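Local coordinates for protein beta-hexosaminidase Amuc_2018 (Akkermansia muciniphila, PDB 6JEB) that hydrolyses terminal non-reducing N-acetylglucosamine and N-acetylgalactosamine residues from beta-linked glycans, including N-glycans and chitobiose, at residues Q357-R362 with M367-L372; K374-D379 with E435-K440. All coordinates share one frame; numbering follows the deposited sequence. Where two conformers were deposited one is given.

Overall arrangement
Interactions 1 and 2 follow each other along the chain and meet at helix 372-376: the first shapes the loop that leads into it, the second packs Y376 of it against helix 434-452. Their centres lie about 16 Å apart, and L372 CD1 at the end of interaction 1 touches F437 CE2 of interaction 2 at 4.0 Å. Interaction 1 is partly buried, ranging from buried Q357 to exposed Q359, and it relies on polar atoms, CA-H...O contacts and two waters. Interaction 2 is a buried aromatic pair whose single hydroxyl is met by an acid. A420 of helix 417-426 touches L372, Y376 and F437, so one helix backs both contacts.

Interaction 1 of 2, residues Q357-R362 with M367-L372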
loop_
_atom_site.group_PDB
_atom_site.type_symbol
_atom_site.label_atom_id
_atom_site.label_comp_id
_atom_site.label_asym_id
_atom_site.label_seq_id
_atom_site.Cartn_x
_atom_site.Cartn_y
_atom_site.Cartn_z
ATOM N N GLN A 357 15.818 5.813 6.250
ATOM C CA GLN A 357 16.569 4.958 5.335
ATOM C C GLN A 357 18.078 5.056 5.504
ATOM O O GLN A 357 18.798 4.187 5.000
ATOM C CB GLN A 357 16.190 5.234 3.879
ATOM C CG GLN A 357 16.629 6.589 3.333
ATOM C CD GLN A 357 15.719 7.029 2.208
ATOM O OE1 GLN A 357 15.801 6.508 1.098
ATOM N NE2 GLN A 357 14.814 7.959 2.500
ATOM N N ILE A 358 18.573 6.085 6.189
ATOM C CA ILE A 358 19.992 6.220 6.492
ATOM C C ILE A 358 20.122 6.486 7.982
ATOM O O ILE A 358 19.417 7.345 8.525
ATOM C CB ILE A 358 20.648 7.346 5.666
ATOM C CG1 ILE A 358 20.664 6.956 4.184
ATOM C CG2 ILE A 358 22.062 7.639 6.171
ATOM C CD1 ILE A 358 21.067 8.080 3.264
ATOM N N GLN A 359 21.002 5.737 8.641
ATOM C CA GLN A 359 21.189 5.884 10.079
ATOM C C GLN A 359 21.537 7.328 10.424
ATOM O O GLN A 359 22.404 7.944 9.794
ATOM C CB GLN A 359 22.300 4.944 10.552
ATOM C CG GLN A 359 22.514 4.944 12.061
ATOM C CD GLN A 359 21.326 4.380 12.820
ATOM O OE1 GLN A 359 20.769 3.346 12.447
ATOM N NE2 GLN A 359 20.930 5.061 13.889
ATOM N N GLY A 360 20.847 7.872 11.422
ATOM C CA GLY A 360 21.012 9.250 11.819
ATOM C C GLY A 360 19.906 10.164 11.337
ATOM O O GLY A 360 19.775 11.283 11.848
ATOM N N GLN A 361 19.111 9.721 10.367
ATOM C CA GLN A 361 17.940 10.484 9.976
ATOM C C GLN A 361 16.847 10.314 11.028
ATOM O O GLN A 361 16.871 9.379 11.834
ATOM C CB GLN A 361 17.469 10.041 8.590
ATOM C CG GLN A 361 18.510 10.334 7.509
ATOM C CD GLN A 361 18.010 10.042 6.112
ATOM O OE1 GLN A 361 17.286 9.067 5.880
ATOM N NE2 GLN A 361 18.385 10.894 5.170
ATOM N N ARG A 362 15.885 11.238 11.022
ATOM C CA ARG A 362 14.919 11.315 12.118
ATOM C C ARG A 362 14.221 9.979 12.343
ATOM O O ARG A 362 13.640 9.396 11.419
ATOM C CB ARG A 362 13.893 12.422 11.862
ATOM C CG ARG A 362 14.489 13.827 11.744
ATOM C CD ARG A 362 15.209 14.271 13.010
ATOM N NE ARG A 362 14.293 14.487 14.125
ATOM C CZ ARG A 362 13.658 15.632 14.366
ATOM N NH1 ARG A 362 13.830 16.683 13.570
ATOM N NH2 ARG A 362 12.850 15.731 15.412
ATOM N N MET A 367 12.120 4.542 15.860
ATOM C CA MET A 367 12.157 3.794 14.606
ATOM C C MET A 367 13.545 3.229 14.342
ATOM O O MET A 367 14.553 3.934 14.472
ATOM C CB MET A 367 11.769 4.689 13.434
ATOM C CG MET A 367 10.347 5.197 13.449
ATOM S SD MET A 367 10.161 6.302 12.046
ATOM C CE MET A 367 8.395 6.617 12.076
ATOM N N LYS A 368 13.595 1.958 13.949
ATOM C CA LYS A 368 14.830 1.397 13.429
ATOM C C LYS A 368 15.089 1.932 12.023
ATOM O O LYS A 368 14.194 2.440 11.343
ATOM C CB LYS A 368 14.754 -0.131 13.375
ATOM C CG LYS A 368 14.058 -0.693 12.138
ATOM C CD LYS A 368 14.284 -2.197 12.017
ATOM C CE LYS A 368 13.679 -2.782 10.737
ATOM N NZ LYS A 368 14.569 -2.688 9.528
ATOM N N THR A 369 16.338 1.819 11.589
ATOM C CA THR A 369 16.703 2.179 10.228
ATOM C C THR A 369 16.442 0.991 9.310
ATOM O O THR A 369 16.788 -0.146 9.646
ATOM C CB THR A 369 18.177 2.585 10.176
ATOM O OG1 THR A 369 18.377 3.719 11.025
ATOM C CG2 THR A 369 18.601 2.944 8.750
ATOM N N THR A 370 15.805 1.251 8.167
ATOM C CA THR A 370 15.671 0.266 7.097
ATOM C C THR A 370 16.376 0.837 5.874
ATOM O O THR A 370 15.824 1.693 5.174
ATOM C CB THR A 370 14.210 -0.042 6.795
ATOM O OG1 THR A 370 13.560 -0.510 7.989
ATOM C CG2 THR A 370 14.117 -1.111 5.694
ATOM N N THR A 371 17.599 0.378 5.622
ATOM C CA THR A 371 18.346 0.887 4.486
ATOM C C THR A 371 17.799 0.295 3.192
ATOM O O THR A 371 17.040 -0.684 3.186
ATOM C CB THR A 371 19.824 0.515 4.598
ATOM O OG1 THR A 371 19.957 -0.912 4.552
ATOM C CG2 THR A 371 20.433 1.064 5.890
ATOM N N LEU A 372 18.200 0.913 2.079
ATOM C CA LEU A 372 17.858 0.378 0.766
ATOM C C LEU A 372 18.358 -1.052 0.609
ATOM O O LEU A 372 17.646 -1.912 0.078
ATOM C CB LEU A 372 18.454 1.276 -0.317
ATOM C CG LEU A 372 18.210 0.825 -1.749
ATOM C CD1 LEU A 372 16.707 0.847 -2.057
ATOM C CD2 LEU A 372 18.989 1.724 -2.684
HETATM O O HOH W 1 19.297 3.577 2.421
HETATM O O HOH W 2 18.494 0.959 13.401
#
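The backbones of Q357 and T370-T371 meet through two reciprocal CA-H...O contacts, Q357 CA to T370 O and T371 CA to Q357 O, each 3.4 Å long. They lie, beside a backbone hydrogen bond between P356 and T370, within the loop that follows the seventh strand (342-345) of the glycoside hydrolase family 20 (beta/alpha)8 barrel and carries the substrate-binding residues Y352, L353 and D354; the side chain of T370 is about 6 Å from that of L353. From I358 to Q361 the chain makes a type II beta turn, with Q361 N donating to I358 O, and the side-chain OE1 of Q361 accepts from I358 N. At the first corner of this turn, Q359 sends CG anti to its own backbone N (chi1 -176°) and then bends at chi2, which sets its amide across the T369 side chain. T369 OG1 donates to Q359 OE1 at 2.8 Å, from 63° out of the carbonyl plane and therefore not along a lone pair. The other branch of the threonine packs on the turn's backbone, T369 CG2 lying 3.7 Å from Q359 N. Further on, T371 is the N-cap of helix 372-376, its OG1 accepting from K374 N, while its methyl CG2 sits 3.6 Å from Q357 O. Q357 O also accepts from a water at 2.7 Å, and this water in turn accepts from L372 N at 2.9 Å.

Interaction 2 of 2, residues K374-D379 with E435-K440; sequences KCYDLD and ENFRRK
Y376 and F437 meet face against face, and the tyrosine can be followed outward to see how. Its CB points from helix 372-376 toward helix 434-452, and CG, anti to the backbone N at chi1 -166°, carries the ring onto the phenylalanine. CD1 lies over the F437 ring, 3.6 Å from F437 CG, and CE1 comes closest of all, 3.5 Å from the same F437 CG. At CZ the partner changes to the methylene, F437 CB standing 3.8 Å away. The two side chains run past each other in opposite directions, which explains the pairing of the outer tyrosine atoms with the inner phenylalanine ones. The result is an offset stack with centroids 4.6 Å apart and planes at 25°, reinforced by a CH-pi contact from F437 CB over the tyrosine face, 3.9 Å from the Y376 ring centroid. In the (beta/alpha)8 barrel this joins the short helix after strand 342-345 to helix 434-452, the third helix after the last barrel strand (392-399), and A420 of helix 417-426 touches both side chains. The tyrosine ends at OH, which hydrogen-bonds to E423 OE2; the other carboxylate oxygen, OE1, forms a salt bridge with K440 NZ, which also pairs with E9. A leucine in place of Y376 would probably leave E423 OE2 without its hydroxyl mate and the F437 face without its stacking partner. Beside F437 on helix 434-452, R439 reaches back to N436 and grips its OD1 side-on with NE and NH2, the latter at 2.8 Å, while that oxygen lies in the guanidinium plane and K440 CG rests over one face of the group.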
loop_
_atom_site.group_PDB
_atom_site.type_symbol
_atom_site.label_atom_id
_atom_site.label_comp_id
_atom_site.label_asym_id
_atom_site.label_seq_id
_atom_site.Cartn_x
_atom_site.Cartn_y
_atom_site.Cartn_z
ATOM N N LYS A 374 18.884 -3.282 3.012
ATOM C CA LYS A 374 18.039 -4.150 3.828
ATOM C C LYS A 374 16.723 -4.429 3.120
ATOM O O LYS A 374 16.263 -5.576 3.048
ATOM C CB LYS A 374 17.777 -3.483 5.181
ATOM C CG LYS A 374 16.710 -4.179 6.020
ATOM C CD LYS A 374 17.142 -5.586 6.394
ATOM C CE LYS A 374 16.172 -6.207 7.378
ATOM N NZ LYS A 374 16.680 -7.499 7.923
ATOM N N CYS A 375 16.102 -3.372 2.596
ATOM C CA CYS A 375 14.858 -3.526 1.860
ATOM C C CYS A 375 15.011 -4.536 0.725
ATOM O O CYS A 375 14.167 -5.427 0.556
ATOM C CB CYS A 375 14.453 -2.152 1.336
ATOM S SG CYS A 375 12.849 -2.081 0.609
ATOM N N TYR A 376 16.084 -4.409 -0.065
ATOM C CA TYR A 376 16.303 -5.308 -1.191
ATOM C C TYR A 376 16.508 -6.757 -0.753
ATOM O O TYR A 376 16.302 -7.676 -1.558
ATOM C CB TYR A 376 17.465 -4.820 -2.078
ATOM C CG TYR A 376 17.436 -5.555 -3.392
ATOM C CD1 TYR A 376 16.578 -5.147 -4.402
ATOM C CD2 TYR A 376 18.191 -6.706 -3.591
ATOM C CE1 TYR A 376 16.478 -5.847 -5.581
ATOM C CE2 TYR A 376 18.104 -7.413 -4.770
ATOM C CZ TYR A 376 17.247 -6.979 -5.767
ATOM O OH TYR A 376 17.148 -7.686 -6.942
ATOM N N ASP A 377 16.889 -6.989 0.505
ATOM C CA ASP A 377 17.053 -8.361 0.957
ATOM C C ASP A 377 15.728 -9.108 1.088
ATOM O O ASP A 377 15.749 -10.317 1.329
ATOM C CB ASP A 377 17.830 -8.393 2.275
ATOM C CG ASP A 377 18.481 -9.737 2.535
ATOM O OD1 ASP A 377 19.185 -10.248 1.635
ATOM O OD2 ASP A 377 18.292 -10.285 3.639
ATOM N N LEU A 378 14.593 -8.433 0.914
ATOM C CA LEU A 378 13.294 -9.074 1.097
ATOM C C LEU A 378 13.013 -10.094 -0.003
ATOM O O LEU A 378 12.997 -9.753 -1.191
ATOM C CB LEU A 378 12.188 -8.025 1.106
ATOM C CG LEU A 378 10.772 -8.601 1.185
ATOM C CD1 LEU A 378 10.557 -9.323 2.517
ATOM C CD2 LEU A 378 9.745 -7.496 0.987
ATOM N N ASP A 379 12.783 -11.340 0.405
ATOM C CA ASP A 379 12.088 -12.341 -0.396
ATOM C C ASP A 379 10.737 -12.514 0.280
ATOM O O ASP A 379 10.693 -12.970 1.435
ATOM C CB ASP A 379 12.869 -13.659 -0.370
ATOM C CG ASP A 379 12.097 -14.834 -0.979
ATOM O OD1 ASP A 379 11.032 -14.625 -1.600
ATOM O OD2 ASP A 379 12.568 -15.988 -0.830
ATOM N N GLU A 435 23.842 -6.360 -6.386
ATOM C CA GLU A 435 24.781 -5.685 -7.275
ATOM C C GLU A 435 24.085 -5.174 -8.531
ATOM O O GLU A 435 24.283 -4.024 -8.939
ATOM C CB GLU A 435 25.941 -6.614 -7.629
ATOM C CG GLU A 435 26.888 -6.872 -6.468
ATOM C CD GLU A 435 27.467 -5.593 -5.898
ATOM O OE1 GLU A 435 27.877 -4.721 -6.695
ATOM O OE2 GLU A 435 27.499 -5.451 -4.656
ATOM N N ASN A 436 23.259 -6.012 -9.158
ATOM C CA ASN A 436 22.570 -5.571 -10.365
ATOM C C ASN A 436 21.559 -4.477 -10.053
ATOM O O ASN A 436 21.453 -3.491 -10.793
ATOM C CB ASN A 436 21.888 -6.747 -11.063
ATOM C CG ASN A 436 21.403 -6.386 -12.450
ATOM O OD1 ASN A 436 22.191 -5.944 -13.292
ATOM N ND2 ASN A 436 20.107 -6.569 -12.703
ATOM N N PHE A 437 20.802 -4.637 -8.968
ATOM C CA PHE A 437 19.817 -3.624 -8.607
ATOM C C PHE A 437 20.487 -2.281 -8.353
ATOM O O PHE A 437 20.027 -1.241 -8.840
ATOM C CB PHE A 437 19.024 -4.070 -7.377
ATOM C CG PHE A 437 18.080 -3.020 -6.861
ATOM C CD1 PHE A 437 16.834 -2.833 -7.455
ATOM C CD2 PHE A 437 18.445 -2.206 -5.799
ATOM C CE1 PHE A 437 15.959 -1.857 -6.984
ATOM C CE2 PHE A 437 17.587 -1.230 -5.322
ATOM C CZ PHE A 437 16.340 -1.050 -5.916
ATOM N N ARG A 438 21.580 -2.290 -7.582
ATOM C CA ARG A 438 22.292 -1.054 -7.265
ATOM C C ARG A 438 22.807 -0.373 -8.530
ATOM O O ARG A 438 22.741 0.857 -8.653
ATOM C CB ARG A 438 23.442 -1.358 -6.302
ATOM C CG ARG A 438 24.159 -0.142 -5.760
ATOM C CD ARG A 438 25.420 -0.557 -5.027
ATOM N NE ARG A 438 26.468 -0.965 -5.958
ATOM C CZ ARG A 438 27.324 -1.957 -5.736
ATOM N NH1 ARG A 438 27.250 -2.664 -4.617
ATOM N NH2 ARG A 438 28.246 -2.257 -6.642
ATOM N N ARG A 439 23.313 -1.159 -9.485
ATOM C CA ARG A 439 23.757 -0.600 -10.758
ATOM C C ARG A 439 22.613 0.122 -11.460
ATOM O O ARG A 439 22.755 1.275 -11.887
ATOM C CB ARG A 439 24.290 -1.721 -11.653
ATOM C CG ARG A 439 24.566 -1.278 -13.091
ATOM C CD ARG A 439 24.873 -2.455 -14.019
ATOM N NE ARG A 439 23.724 -3.335 -14.237
ATOM C CZ ARG A 439 22.757 -3.103 -15.120
ATOM N NH1 ARG A 439 22.776 -2.000 -15.858
ATOM N NH2 ARG A 439 21.759 -3.968 -15.254
ATOM N N LYS A 440 21.464 -0.542 -11.580
ATOM C CA LYS A 440 20.333 0.051 -12.288
ATOM C C LYS A 440 19.805 1.282 -11.564
ATOM O O LYS A 440 19.431 2.272 -12.202
ATOM C CB LYS A 440 19.214 -0.978 -12.428
ATOM C CG LYS A 440 19.633 -2.234 -13.165
ATOM C CD LYS A 440 18.451 -3.164 -13.375
ATOM C CE LYS A 440 17.941 -3.723 -12.046
ATOM N NZ LYS A 440 16.702 -4.552 -12.218
#